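Probable branched-chain amino acid ABC transporter, amino acid binding protein (PDB 3LKB) probably binds branched-chain amino acids such as valine and delivers them to an ABC transporter for uptake. Local coordinates at residues K141-P152 / G171-G181; D162-L170 / A376-G384. The protein carries 2 engineered substitutions. All coordinates share one frame; numbering follows the deposited sequence.

Contact 1 (K141-P152 / G171-G181)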
loop_
_atom_site.group_PDB
_atom_site.type_symbol
_atom_site.label_atom_id
_atom_site.label_comp_id
_atom_site.label_asym_id
_atom_site.label_seq_id
_atom_site.Cartn_x
_atom_site.Cartn_y
_atom_site.Cartn_z
ATOM N N LYS A 141 36.255 13.928 -2.113
ATOM C CA LYS A 141 37.004 13.947 -0.874
ATOM C C LYS A 141 37.715 12.628 -0.697
ATOM O O LYS A 141 37.043 11.601 -0.515
ATOM C CB LYS A 141 36.052 14.135 0.298
ATOM C CG LYS A 141 36.708 13.948 1.678
ATOM C CD LYS A 141 37.041 15.300 2.304
ATOM C CE LYS A 141 37.934 15.155 3.540
ATOM N NZ LYS A 141 37.216 14.558 4.712
ATOM N N LYS A 142 39.063 12.643 -0.771
ATOM C CA LYS A 142 39.891 11.431 -0.582
ATOM C C LYS A 142 39.929 11.066 0.856
ATOM O O LYS A 142 39.936 11.945 1.734
ATOM C CB LYS A 142 41.327 11.579 -1.065
ATOM C CG LYS A 142 41.734 12.996 -1.257
ATOM C CD LYS A 142 41.393 13.499 -2.679
ATOM C CE LYS A 142 40.054 14.295 -2.790
ATOM N NZ LYS A 142 39.289 13.911 -4.037
ATOM N N GLY A 143 39.945 9.761 1.074
ATOM C CA GLY A 143 40.000 9.175 2.396
ATOM C C GLY A 143 38.711 9.383 3.160
ATOM O O GLY A 143 38.714 9.247 4.387
ATOM N N ALA A 144 37.626 9.712 2.447
ATOM C CA ALA A 144 36.345 10.033 3.098
ATOM C C ALA A 144 35.805 8.891 3.948
ATOM O O ALA A 144 35.878 7.737 3.567
ATOM C CB ALA A 144 35.309 10.450 2.091
ATOM N N LYS A 145 35.256 9.217 5.107
ATOM C CA LYS A 145 34.634 8.209 5.910
ATOM C C LYS A 145 33.189 8.060 5.485
ATOM O O LYS A 145 32.457 9.018 5.445
ATOM C CB LYS A 145 34.685 8.583 7.384
ATOM C CG LYS A 145 36.101 8.892 7.975
ATOM C CD LYS A 145 36.295 7.981 9.160
ATOM C CE LYS A 145 36.799 8.688 10.383
ATOM N NZ LYS A 145 38.255 8.419 10.583
ATOM N N VAL A 146 32.776 6.836 5.202
ATOM C CA VAL A 146 31.430 6.577 4.731
ATOM C C VAL A 146 30.758 5.474 5.542
ATOM O O VAL A 146 31.408 4.536 6.007
ATOM C CB VAL A 146 31.399 6.328 3.183
ATOM C CG1 VAL A 146 32.744 6.277 2.595
ATOM C CG2 VAL A 146 30.514 5.133 2.708
ATOM N N ALA A 147 29.448 5.602 5.707
ATOM C CA ALA A 147 28.677 4.611 6.406
ATOM C C ALA A 147 27.633 4.097 5.423
ATOM O O ALA A 147 27.124 4.847 4.577
ATOM C CB ALA A 147 28.018 5.237 7.577
ATOM N N LEU A 148 27.324 2.818 5.506
ATOM C CA LEU A 148 26.271 2.269 4.714
ATOM C C LEU A 148 25.085 2.027 5.627
ATOM O O LEU A 148 25.252 1.512 6.738
ATOM C CB LEU A 148 26.712 0.964 4.046
ATOM C CG LEU A 148 27.975 0.947 3.150
ATOM C CD1 LEU A 148 28.135 -0.440 2.464
ATOM C CD2 LEU A 148 28.020 2.065 2.106
ATOM N N VAL A 149 23.892 2.405 5.153
ATOM C CA VAL A 149 22.627 2.071 5.799
ATOM C C VAL A 149 21.682 1.355 4.820
ATOM O O VAL A 149 21.353 1.875 3.778
ATOM C CB VAL A 149 21.929 3.343 6.389
ATOM C CG1 VAL A 149 20.499 3.040 6.818
ATOM C CG2 VAL A 149 22.695 3.853 7.562
ATOM N N VAL A 150 21.146 0.227 5.242
ATOM C CA VAL A 150 20.716 -0.811 4.371
ATOM C C VAL A 150 19.462 -1.475 4.924
ATOM O O VAL A 150 19.273 -1.592 6.149
ATOM C CB VAL A 150 21.874 -1.766 4.287
ATOM C CG1 VAL A 150 21.527 -3.170 4.642
ATOM C CG2 VAL A 150 22.597 -1.602 3.015
ATOM N N HIS A 151 18.568 -1.848 4.020
ATOM C CA HIS A 151 17.336 -2.482 4.401
ATOM C C HIS A 151 17.686 -3.861 4.957
ATOM O O HIS A 151 18.652 -4.522 4.476
ATOM C CB HIS A 151 16.469 -2.608 3.155
ATOM C CG HIS A 151 15.092 -3.114 3.420
ATOM N ND1 HIS A 151 14.771 -4.457 3.364
ATOM C CD2 HIS A 151 13.952 -2.461 3.773
ATOM C CE1 HIS A 151 13.488 -4.601 3.656
ATOM N NE2 HIS A 151 12.970 -3.408 3.905
ATOM N N PRO A 152 16.906 -4.326 5.962
ATOM C CA PRO A 152 17.275 -5.596 6.615
ATOM C C PRO A 152 16.775 -6.747 5.782
ATOM O O PRO A 152 15.757 -7.306 6.085
ATOM C CB PRO A 152 16.518 -5.546 7.955
ATOM C CG PRO A 152 15.881 -4.097 8.009
ATOM C CD PRO A 152 15.676 -3.774 6.567
ATOM N N GLY A 171 40.384 4.043 -1.664
ATOM C CA GLY A 171 40.956 4.615 -0.465
ATOM C C GLY A 171 39.940 5.235 0.484
ATOM O O GLY A 171 40.288 6.184 1.202
ATOM N N LEU A 172 38.698 4.731 0.502
ATOM C CA LEU A 172 37.667 5.262 1.404
ATOM C C LEU A 172 37.548 4.352 2.596
ATOM O O LEU A 172 37.913 3.192 2.543
ATOM C CB LEU A 172 36.309 5.331 0.719
ATOM C CG LEU A 172 36.201 6.081 -0.612
ATOM C CD1 LEU A 172 34.773 6.021 -1.121
ATOM C CD2 LEU A 172 36.682 7.532 -0.548
ATOM N N GLN A 173 37.015 4.836 3.698
ATOM C CA GLN A 173 36.756 3.867 4.725
ATOM C C GLN A 173 35.293 3.714 5.086
ATOM O O GLN A 173 34.601 4.670 5.435
ATOM C CB GLN A 173 37.661 4.075 5.908
ATOM C CG GLN A 173 37.405 5.258 6.735
ATOM C CD GLN A 173 38.359 5.262 7.919
ATOM O OE1 GLN A 173 38.019 4.817 9.026
ATOM N NE2 GLN A 173 39.582 5.716 7.674
ATOM N N ILE A 174 34.815 2.498 4.938
ATOM C CA ILE A 174 33.498 2.159 5.391
ATOM C C ILE A 174 33.632 1.939 6.870
ATOM O O ILE A 174 34.272 0.966 7.265
ATOM C CB ILE A 174 33.045 0.832 4.770
ATOM C CG1 ILE A 174 33.049 0.937 3.247
ATOM C CG2 ILE A 174 31.673 0.379 5.359
ATOM C CD1 ILE A 174 31.847 1.603 2.651
ATOM N N VAL A 175 33.032 2.792 7.683
ATOM C CA VAL A 175 33.251 2.695 9.126
ATOM C C VAL A 175 32.125 1.926 9.868
ATOM O O VAL A 175 32.340 1.379 10.970
ATOM C CB VAL A 175 33.509 4.072 9.789
ATOM C CG1 VAL A 175 33.615 5.156 8.742
ATOM C CG2 VAL A 175 32.401 4.433 10.730
ATOM N N ASP A 176 30.932 1.886 9.277
ATOM C CA ASP A 176 29.865 1.087 9.829
ATOM C C ASP A 176 28.968 0.665 8.710
ATOM O O ASP A 176 28.940 1.317 7.651
ATOM C CB ASP A 176 29.064 1.903 10.847
ATOM C CG ASP A 176 28.494 1.043 11.971
ATOM O OD1 ASP A 176 28.556 -0.199 11.838
ATOM O OD2 ASP A 176 27.980 1.618 12.983
ATOM N N VAL A 177 28.293 -0.457 8.926
ATOM C CA VAL A 177 27.102 -0.804 8.202
ATOM C C VAL A 177 25.977 -1.278 9.119
ATOM O O VAL A 177 26.106 -2.227 9.928
ATOM C CB VAL A 177 27.360 -1.672 6.914
ATOM C CG1 VAL A 177 28.810 -2.053 6.744
ATOM C CG2 VAL A 177 26.410 -2.855 6.749
ATOM N N GLN A 178 24.887 -0.540 8.998
ATOM C CA GLN A 178 23.700 -0.685 9.786
ATOM C C GLN A 178 22.500 -1.049 8.918
ATOM O O GLN A 178 22.303 -0.509 7.833
ATOM C CB GLN A 178 23.355 0.655 10.429
ATOM C CG GLN A 178 24.213 1.094 11.598
ATOM C CD GLN A 178 24.063 0.213 12.806
ATOM O OE1 GLN A 178 22.954 -0.081 13.242
ATOM N NE2 GLN A 178 25.193 -0.224 13.352
ATOM N N GLU A 179 21.649 -1.878 9.443
ATOM C CA GLU A 179 20.430 -2.279 8.857
ATOM C C GLU A 179 19.295 -1.483 9.479
ATOM O O GLU A 179 19.147 -1.507 10.633
ATOM C CB GLU A 179 20.284 -3.796 9.013
ATOM C CG GLU A 179 20.906 -4.559 7.859
ATOM C CD GLU A 179 21.122 -6.069 8.030
ATOM O OE1 GLU A 179 20.262 -6.788 8.506
ATOM O OE2 GLU A 179 22.164 -6.568 7.631
ATOM N N VAL A 180 18.555 -0.738 8.679
ATOM C CA VAL A 180 17.387 0.014 9.111
ATOM C C VAL A 180 16.175 -0.233 8.214
ATOM O O VAL A 180 16.208 0.001 7.048
ATOM C CB VAL A 180 17.662 1.548 9.216
ATOM C CG1 VAL A 180 16.519 2.301 9.711
ATOM C CG2 VAL A 180 18.865 1.847 9.972
ATOM N N GLY A 181 15.094 -0.707 8.809
ATOM C CA GLY A 181 13.848 -0.958 8.123
ATOM C C GLY A 181 12.753 0.052 8.289
ATOM O O GLY A 181 12.972 1.095 8.789
#
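The methyl CD1 of Ile174 drops into the notch between Val146 and Leu148, 3.8 Å from CG2 of Val146 and 3.9 Å from CD2 of Leu148. It gets there because CG1 stands anti to the carbonyl carbon and the chain then bends (chi2 -81°). Beside this bump, CB of Leu148 rests on CB of Val177, and CG1 of Val150 lies along CG of Glu179, whose carboxylate reaches Arg157 in a salt bridge. This face is covered by helix 160-170, so branched aliphatic residues suit it.

On the other face Val149 CG1 meets Val180 CG2 at 3.7 Å under helix 188-196, while at the more exposed end Lys145 and Gln173 run side by side, pointing the same way, their methylenes in contact. Small Ala147 fits beneath Phe194.

Seven backbone bonds join the parallel strands. Val146 is gripped twice by the outer strand: its N reaches Gln173 O at 2.8 Å, almost straight at 177°, and its O receives Val175 N at 2.9 Å. The next bond, Leu148 N to Asp176 O, skips a residue, so Val175 forms a beta bulge that swings its CG1 toward Lys145. Backbone bonding thus fixes the register, while the face of Val146, Leu148, Val150, Ile174 and Val177 is chiefly apolar, with Glu179 at its end, and the other is mixed: apolar at Ala147, Val149 and Val180, polar along the outer strand of this edge pair in the Rossmann-like lobe.

Contact 2 (D162-L170 / A376-G384)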
loop_
_atom_site.group_PDB
_atom_site.type_symbol
_atom_site.label_atom_id
_atom_site.label_comp_id
_atom_site.label_asym_id
_atom_site.label_seq_id
_atom_site.Cartn_x
_atom_site.Cartn_y
_atom_site.Cartn_z
ATOM N N ASP A 162 30.372 -5.583 -2.796
ATOM C CA ASP A 162 30.984 -4.804 -3.869
ATOM C C ASP A 162 31.386 -3.434 -3.379
ATOM O O ASP A 162 32.393 -2.887 -3.815
ATOM C CB ASP A 162 30.095 -4.773 -5.127
ATOM C CG ASP A 162 29.971 -6.156 -5.768
ATOM O OD1 ASP A 162 30.967 -6.902 -5.757
ATOM O OD2 ASP A 162 28.892 -6.539 -6.255
ATOM N N ALA A 163 30.656 -2.905 -2.409
ATOM C CA ALA A 163 31.013 -1.607 -1.844
ATOM C C ALA A 163 32.292 -1.672 -1.006
ATOM O O ALA A 163 33.125 -0.783 -1.068
ATOM C CB ALA A 163 29.878 -1.059 -1.028
ATOM N N ARG A 164 32.443 -2.724 -0.211
ATOM C CA ARG A 164 33.611 -2.834 0.626
ATOM C C ARG A 164 34.825 -2.917 -0.284
ATOM O O ARG A 164 35.819 -2.168 -0.117
ATOM C CB ARG A 164 33.542 -4.043 1.566
ATOM C CG ARG A 164 32.480 -3.932 2.666
ATOM C CD ARG A 164 32.736 -5.006 3.743
ATOM N NE ARG A 164 31.686 -5.183 4.762
ATOM C CZ ARG A 164 31.634 -4.496 5.910
ATOM N NH1 ARG A 164 32.551 -3.563 6.157
ATOM N NH2 ARG A 164 30.659 -4.722 6.807
ATOM N N LYS A 165 34.764 -3.795 -1.272
ATOM C CA LYS A 165 35.947 -3.889 -2.067
ATOM C C LYS A 165 36.205 -2.650 -2.917
ATOM O O LYS A 165 37.359 -2.308 -3.101
ATOM C CB LYS A 165 36.117 -5.234 -2.790
ATOM C CG LYS A 165 35.193 -5.564 -3.854
ATOM C CD LYS A 165 34.207 -6.657 -3.386
ATOM C CE LYS A 165 34.883 -7.947 -2.971
ATOM N NZ LYS A 165 34.416 -9.080 -3.841
ATOM N N ALA A 166 35.156 -1.959 -3.390
ATOM C CA ALA A 166 35.329 -0.683 -4.081
ATOM C C ALA A 166 35.897 0.384 -3.155
ATOM O O ALA A 166 36.748 1.145 -3.571
ATOM C CB ALA A 166 34.006 -0.203 -4.730
ATOM N N ALA A 167 35.439 0.426 -1.904
ATOM C CA ALA A 167 35.920 1.420 -0.951
ATOM C C ALA A 167 37.401 1.253 -0.730
ATOM O O ALA A 167 38.158 2.225 -0.687
ATOM C CB ALA A 167 35.212 1.305 0.352
ATOM N N ARG A 168 37.805 -0.000 -0.624
ATOM C CA ARG A 168 39.183 -0.321 -0.474
ATOM C C ARG A 168 39.950 0.235 -1.687
ATOM O O ARG A 168 40.951 0.946 -1.525
ATOM C CB ARG A 168 39.360 -1.839 -0.276
ATOM C CG ARG A 168 40.710 -2.364 -0.738
ATOM C CD ARG A 168 40.770 -3.908 -0.729
ATOM N NE ARG A 168 42.137 -4.450 -0.575
ATOM C CZ ARG A 168 43.138 -4.341 -1.463
ATOM N NH1 ARG A 168 42.996 -3.660 -2.620
ATOM N NH2 ARG A 168 44.314 -4.907 -1.171
ATOM N N GLU A 169 39.461 -0.032 -2.891
ATOM C CA GLU A 169 40.211 0.363 -4.086
ATOM C C GLU A 169 40.378 1.867 -4.222
ATOM O O GLU A 169 41.360 2.332 -4.792
ATOM C CB GLU A 169 39.569 -0.198 -5.350
ATOM C CG GLU A 169 39.839 -1.676 -5.578
ATOM C CD GLU A 169 41.194 -1.924 -6.244
ATOM O OE1 GLU A 169 41.681 -1.010 -6.959
ATOM O OE2 GLU A 169 41.778 -3.014 -6.053
ATOM N N LEU A 170 39.411 2.610 -3.688
ATOM C CA LEU A 170 39.308 4.064 -3.825
ATOM C C LEU A 170 39.969 4.791 -2.672
ATOM O O LEU A 170 40.044 6.010 -2.679
ATOM C CB LEU A 170 37.832 4.477 -3.835
ATOM C CG LEU A 170 37.029 4.153 -5.082
ATOM C CD1 LEU A 170 35.580 4.301 -4.736
ATOM C CD2 LEU A 170 37.428 5.032 -6.316
ATOM N N ALA A 376 33.522 1.083 -14.707
ATOM C CA ALA A 376 34.562 0.072 -14.865
ATOM C C ALA A 376 35.052 -0.432 -13.493
ATOM O O ALA A 376 35.330 -1.645 -13.334
ATOM C CB ALA A 376 35.708 0.626 -15.685
ATOM N N LEU A 377 35.150 0.460 -12.498
ATOM C CA LEU A 377 35.451 0.007 -11.123
ATOM C C LEU A 377 34.540 -1.163 -10.629
ATOM O O LEU A 377 35.019 -2.186 -10.100
ATOM C CB LEU A 377 35.388 1.159 -10.136
ATOM C CG LEU A 377 35.759 0.800 -8.681
ATOM C CD1 LEU A 377 37.086 0.037 -8.614
ATOM C CD2 LEU A 377 35.863 2.044 -7.791
ATOM N N PHE A 378 33.235 -1.006 -10.787
ATOM C CA PHE A 378 32.306 -2.092 -10.519
ATOM C C PHE A 378 32.727 -3.389 -11.198
ATOM O O PHE A 378 32.672 -4.472 -10.587
ATOM C CB PHE A 378 30.876 -1.741 -10.947
ATOM C CG PHE A 378 29.995 -2.951 -11.125
ATOM C CD1 PHE A 378 29.649 -3.736 -10.046
ATOM C CD2 PHE A 378 29.544 -3.316 -12.374
ATOM C CE1 PHE A 378 28.849 -4.880 -10.202
ATOM C CE2 PHE A 378 28.744 -4.432 -12.522
ATOM C CZ PHE A 378 28.409 -5.230 -11.434
ATOM N N ARG A 379 33.119 -3.311 -12.464
ATOM C CA ARG A 379 33.487 -4.549 -13.134
ATOM C C ARG A 379 34.801 -5.127 -12.576
ATOM O O ARG A 379 34.875 -6.338 -12.372
ATOM C CB ARG A 379 33.492 -4.411 -14.650
ATOM C CG ARG A 379 32.159 -4.149 -15.245
ATOM C CD ARG A 379 32.290 -3.452 -16.567
ATOM N NE ARG A 379 31.009 -3.289 -17.275
ATOM C CZ ARG A 379 29.976 -2.523 -16.879
ATOM N NH1 ARG A 379 30.024 -1.811 -15.765
ATOM N NH2 ARG A 379 28.889 -2.443 -17.630
ATOM N N LYS A 380 35.801 -4.288 -12.268
ATOM C CA LYS A 380 36.989 -4.863 -11.620
ATOM C C LYS A 380 36.695 -5.557 -10.285
ATOM O O LYS A 380 37.067 -6.697 -10.112
ATOM C CB LYS A 380 38.217 -3.934 -11.527
ATOM C CG LYS A 380 37.991 -2.578 -10.933
ATOM C CD LYS A 380 37.897 -1.394 -12.020
ATOM C CE LYS A 380 39.268 -0.711 -12.408
ATOM N NZ LYS A 380 39.200 0.758 -12.671
ATOM N N VAL A 381 36.004 -4.895 -9.359
ATOM C CA VAL A 381 35.762 -5.528 -8.057
ATOM C C VAL A 381 34.849 -6.735 -8.156
ATOM O O VAL A 381 34.976 -7.683 -7.378
ATOM C CB VAL A 381 35.307 -4.537 -6.945
ATOM C CG1 VAL A 381 36.283 -3.345 -6.892
ATOM C CG2 VAL A 381 33.850 -4.076 -7.119
ATOM N N HIS A 382 33.934 -6.719 -9.105
ATOM C CA HIS A 382 32.991 -7.802 -9.193
ATOM C C HIS A 382 33.419 -8.982 -10.065
ATOM O O HIS A 382 33.189 -10.113 -9.693
ATOM C CB HIS A 382 31.597 -7.312 -9.581
ATOM C CG HIS A 382 30.540 -8.319 -9.285
ATOM N ND1 HIS A 382 30.073 -9.200 -10.233
ATOM C CD2 HIS A 382 29.954 -8.670 -8.119
ATOM C CE1 HIS A 382 29.211 -10.023 -9.673
ATOM N NE2 HIS A 382 29.124 -9.725 -8.387
ATOM N N TYR A 383 34.020 -8.718 -11.224
ATOM C CA TYR A 383 34.434 -9.764 -12.151
ATOM C C TYR A 383 35.961 -10.051 -12.132
ATOM O O TYR A 383 36.389 -11.099 -12.639
ATOM C CB TYR A 383 33.952 -9.432 -13.568
ATOM C CG TYR A 383 32.423 -9.471 -13.717
ATOM C CD1 TYR A 383 31.723 -10.694 -13.756
ATOM C CD2 TYR A 383 31.684 -8.289 -13.784
ATOM C CE1 TYR A 383 30.318 -10.709 -13.881
ATOM C CE2 TYR A 383 30.318 -8.283 -13.901
ATOM C CZ TYR A 383 29.633 -9.484 -13.949
ATOM O OH TYR A 383 28.269 -9.447 -14.052
ATOM N N GLY A 384 36.758 -9.140 -11.558
ATOM C CA GLY A 384 38.207 -9.303 -11.436
ATOM C C GLY A 384 38.915 -8.883 -12.703
ATOM O O GLY A 384 38.255 -8.380 -13.640
#
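Val381 is a knob in a hole lined by Asp162, Lys165, Ala166 and Glu169. Its CB lies only 3.3 Å from CG of Lys165, and its CG2 sits 3.8 Å from the backbone O of Asp162; a compact branched residue suits so close a fit. One turn earlier Leu377, with CG anti to the backbone N (chi1 -177°), sends CD2 against CG of Leu170 at 3.6 Å and toward the methyl of Ala166, whose small size is consistent with an axis separation of 9.3 Å for these segments.

At the inner end, the carboxylate of buried Asp162 stands nearly perpendicular to the imidazole of His382, with planes 78° apart, and OD2 also lies at the edge of the Phe378 ring. This oxygen is hydrogen-bonded to Ser127 of the neighbouring helix 126-140. With only a methyl in place of this carboxylate, as in an alanine, the Ser127 hydroxyl would probably lose its partner and a gap open beside His382.

The outer side is looser: Glu169 CG stays 4.1 Å from CG1 of Val381, its CB is about as far from Leu377, and the amino end of Lys165 merely passes near the backbone O of Val381. Such a steep crossing, at 114°, with Val381 as a knob among four residues, packs the C-terminal helix against a helix flanking the sheet of a periplasmic-binding-protein lobe.

How the contacts relate
From the N terminus the chain runs up strand 145-150, returns through helix 160-170 and enters strand 173-179. Contact 1 closes this short beta-alpha-beta crossover, placing 173-179 at the edge of the sheet. Contact 2 closes a far longer loop, from the crossover's own helix to the last helix, 376-383, with 205 residues between its segments. The two cross: segment 162-170 lies between the halves of contact 1, and 376-384 comes long after both. Helix 160-170 is their shared layer, its Ala163 and Ala167 methyls on the strands' Leu148 and Ile174, while another side takes the C-terminal helix.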